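Glycoside Hydrolase (Bacteroides plebeius, PDB 5T3B) is a family 50 glycoside hydrolase from a gut bacterium that probably cleaves glycosidic bonds in agarose-type polysaccharides, the substrates known for its family. Local coordinates at residues 341-346 with 363-368. Residues are numbered along the deposited sequence; the frame is centred on the assembly and turned at random.
Sequences PKYNSY and YSKWSP. With EDO (1,2-ethanediol), chain L; EDO (1,2-ethanediol), chain E; EDO (1,2-ethanediol), chain P.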
loop_
_atom_site.group_PDB
_atom_site.type_symbol
_atom_site.label_atom_id
_atom_site.label_comp_id
_atom_site.label_asym_id
_atom_site.label_seq_id
_atom_site.Cartn_x
_atom_site.Cartn_y
_atom_site.Cartn_z
ATOM N N PRO A 341 -11.190 -8.904 -2.201
ATOM C CA PRO A 341 -11.857 -7.681 -1.695
ATOM C C PRO A 341 -11.544 -6.421 -2.467
ATOM O O PRO A 341 -12.415 -5.568 -2.618
ATOM C CB PRO A 341 -11.370 -7.605 -0.266
ATOM C CG PRO A 341 -11.252 -9.044 0.143
ATOM C CD PRO A 341 -10.695 -9.715 -1.080
ATOM N N LYS A 342 -10.312 -6.268 -2.967
ATOM C CA LYS A 342 -9.972 -5.068 -3.713
ATOM C C LYS A 342 -10.779 -4.867 -5.007
ATOM O O LYS A 342 -10.827 -3.787 -5.547
ATOM C CB LYS A 342 -8.487 -4.974 -3.992
ATOM C CG LYS A 342 -7.998 -5.972 -5.011
ATOM C CD LYS A 342 -6.508 -5.840 -5.360
ATOM C CE LYS A 342 -6.024 -6.821 -6.419
ATOM N NZ LYS A 342 -6.023 -8.195 -5.912
ATOM N N TYR A 343 -11.384 -5.958 -5.501
ATOM C CA TYR A 343 -12.180 -5.884 -6.686
ATOM C C TYR A 343 -13.652 -5.714 -6.407
ATOM O O TYR A 343 -14.460 -5.568 -7.314
ATOM C CB TYR A 343 -11.978 -7.160 -7.561
ATOM C CG TYR A 343 -10.581 -7.313 -8.146
ATOM C CD1 TYR A 343 -10.084 -6.400 -9.059
ATOM C CD2 TYR A 343 -9.799 -8.407 -7.842
ATOM C CE1 TYR A 343 -8.815 -6.560 -9.619
ATOM C CE2 TYR A 343 -8.560 -8.608 -8.419
ATOM C CZ TYR A 343 -8.056 -7.688 -9.300
ATOM O OH TYR A 343 -6.802 -7.892 -9.875
ATOM N N ASN A 344 -14.032 -5.731 -5.141
ATOM C CA ASN A 344 -15.458 -5.620 -4.776
ATOM C C ASN A 344 -15.862 -4.181 -4.721
ATOM O O ASN A 344 -15.463 -3.468 -3.806
ATOM C CB ASN A 344 -15.656 -6.331 -3.430
ATOM C CG ASN A 344 -17.075 -6.301 -2.918
ATOM O OD1 ASN A 344 -17.897 -5.555 -3.397
ATOM N ND2 ASN A 344 -17.358 -7.091 -1.907
ATOM N N SER A 345 -16.693 -3.742 -5.672
ATOM C CA SER A 345 -17.085 -2.370 -5.768
ATOM C C SER A 345 -17.765 -1.872 -4.510
ATOM O O SER A 345 -17.695 -0.699 -4.224
ATOM C CB SER A 345 -17.985 -2.123 -6.967
ATOM O OG SER A 345 -19.155 -2.897 -6.908
ATOM N N TYR A 346 -18.486 -2.762 -3.792
ATOM C CA TYR A 346 -19.141 -2.311 -2.581
ATOM C C TYR A 346 -18.158 -1.942 -1.478
ATOM O O TYR A 346 -18.403 -1.052 -0.666
ATOM C CB TYR A 346 -20.133 -3.334 -2.033
ATOM C CG TYR A 346 -21.307 -3.596 -2.946
ATOM C CD1 TYR A 346 -22.439 -2.793 -2.870
ATOM C CD2 TYR A 346 -21.317 -4.645 -3.823
ATOM C CE1 TYR A 346 -23.532 -3.050 -3.671
ATOM C CE2 TYR A 346 -22.415 -4.932 -4.610
ATOM C CZ TYR A 346 -23.506 -4.114 -4.549
ATOM O OH TYR A 346 -24.572 -4.382 -5.340
ATOM N N TYR A 363 -1.067 -7.667 -5.927
ATOM C CA TYR A 363 -0.393 -8.883 -6.306
ATOM C C TYR A 363 -1.130 -9.604 -7.425
ATOM O O TYR A 363 -2.268 -9.366 -7.739
ATOM C CB TYR A 363 -0.286 -9.790 -5.103
ATOM C CG TYR A 363 0.655 -9.284 -4.024
ATOM C CD1 TYR A 363 2.001 -9.174 -4.286
ATOM C CD2 TYR A 363 0.194 -8.826 -2.807
ATOM C CE1 TYR A 363 2.878 -8.708 -3.364
ATOM C CE2 TYR A 363 1.079 -8.403 -1.829
ATOM C CZ TYR A 363 2.431 -8.313 -2.130
ATOM O OH TYR A 363 3.338 -7.884 -1.194
ATOM N N SER A 364 -0.350 -10.508 -8.028
ATOM C CA SER A 364 -0.832 -11.516 -8.973
ATOM C C SER A 364 -1.125 -11.011 -10.334
ATOM O O SER A 364 -1.715 -11.749 -11.160
ATOM C CB SER A 364 -1.986 -12.332 -8.404
ATOM O OG SER A 364 -1.575 -12.928 -7.146
ATOM N N LYS A 365 -0.712 -9.765 -10.617
ATOM C CA LYS A 365 -0.855 -9.148 -11.941
ATOM C C LYS A 365 0.466 -8.609 -12.407
ATOM O O LYS A 365 1.230 -7.994 -11.644
ATOM C CB LYS A 365 -1.889 -8.027 -11.941
ATOM C CG LYS A 365 -3.317 -8.485 -11.700
ATOM C CD LYS A 365 -3.954 -9.340 -12.788
ATOM C CE LYS A 365 -5.246 -9.957 -12.258
ATOM N NZ LYS A 365 -4.996 -10.956 -11.175
ATOM N N TRP A 366 0.784 -8.861 -13.662
ATOM C CA TRP A 366 1.985 -8.288 -14.221
ATOM C C TRP A 366 1.819 -6.778 -14.398
ATOM O O TRP A 366 2.767 -5.999 -14.200
ATOM C CB TRP A 366 2.366 -9.008 -15.540
ATOM C CG TRP A 366 3.666 -8.534 -16.091
ATOM C CD1 TRP A 366 3.882 -7.833 -17.250
ATOM C CD2 TRP A 366 4.955 -8.739 -15.495
ATOM N NE1 TRP A 366 5.218 -7.614 -17.418
ATOM C CE2 TRP A 366 5.898 -8.134 -16.333
ATOM C CE3 TRP A 366 5.383 -9.388 -14.346
ATOM C CZ2 TRP A 366 7.266 -8.182 -16.055
ATOM C CZ3 TRP A 366 6.711 -9.387 -14.057
ATOM C CH2 TRP A 366 7.639 -8.808 -14.915
ATOM N N SER A 367 0.638 -6.372 -14.890
ATOM C CA SER A 367 0.363 -4.976 -15.190
ATOM C C SER A 367 -0.783 -4.477 -14.301
ATOM O O SER A 367 -1.812 -5.153 -14.152
ATOM C CB SER A 367 -0.046 -4.830 -16.637
ATOM O OG SER A 367 0.889 -5.385 -17.521
ATOM N N PRO A 368 -0.657 -3.260 -13.746
ATOM C CA PRO A 368 -1.832 -2.638 -13.143
ATOM C C PRO A 368 -3.006 -2.599 -14.108
ATOM O O PRO A 368 -2.787 -2.370 -15.293
ATOM C CB PRO A 368 -1.315 -1.251 -12.811
ATOM C CG PRO A 368 0.118 -1.417 -12.664
ATOM C CD PRO A 368 0.507 -2.382 -13.690
HETATM C C1 EDO L . -19.755 -6.079 -6.759
HETATM O O1 EDO L . -20.316 -5.392 -7.873
HETATM C C2 EDO L . -18.558 -6.759 -7.343
HETATM O O2 EDO L . -17.528 -5.828 -7.600
HETATM C C1 EDO E . -6.902 -11.952 -7.272
HETATM O O1 EDO E . -6.235 -11.784 -8.548
HETATM C C2 EDO E . -5.922 -12.514 -6.221
HETATM O O2 EDO E . -5.094 -11.357 -5.871
HETATM C C1 EDO P . 0.563 -4.789 -21.483
HETATM O O1 EDO P . -0.059 -4.524 -20.208
HETATM C C2 EDO P . 1.977 -5.251 -21.246
HETATM O O2 EDO P . 3.088 -4.337 -21.608
HETATM O O HOH W 1 -3.626 -8.052 -4.489
HETATM O O HOH W 2 -4.962 -9.379 -8.284
#
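Tyr-343 and Lys-365 join two parts of the TIM-barrel-like catalytic domain expected of a family 50 hydrolase: a 3-10 turn that leads into helix 345-354, and the loop after strand 358-361. Direct contact is slight. The phenol OH of Tyr-343 lies 3.5 Å from CE of Lys-365, the two side chains arriving from opposite directions; Lys-365 is modelled in two conformers, so its contacts here hold for one of them and are less certain. The same hydroxyl hydrogen-bonds to Glu-369, at the end of this loop just before helix 370-379. Behind it the aliphatic chain of Lys-342 runs along the tyrosine, with CG over one face, offset toward the rim.

Water does most of the joining. Lys-342 is extended until chi4 (-69°), where a bend turns NZ toward two waters and Ser-339 O. Water 1 links that amine to the backbone N of Tyr-363, accepting from both. Water 2 accepts from NZ of Lys-342 and, at longer range, of Lys-365, and donates to Tyr-363 O at 2.7 Å and to Tyr-343 OH at 2.9 Å. An ethanediol, probably from the crystallisation liquor, adjoins this water; its O1 accepts from Lys-365 NZ, and its C1 sits at the Tyr-343 ring edge.

On the helix side, Asn-344 is the N-cap. Its OD1 accepts from Tyr-346 N at 2.9 Å, the donor tilted 33° from the carbonyl plane, and ND2 reaches Asn-304 O on helix 300-324. Cutting this residue back to an alanine would probably leave Tyr-346 N uncapped and Asn-304 O without this donor. A second ethanediol bridges the turn: its O2 donates to Tyr-343 O and receives Ser-345 N nearly straight, at 172°.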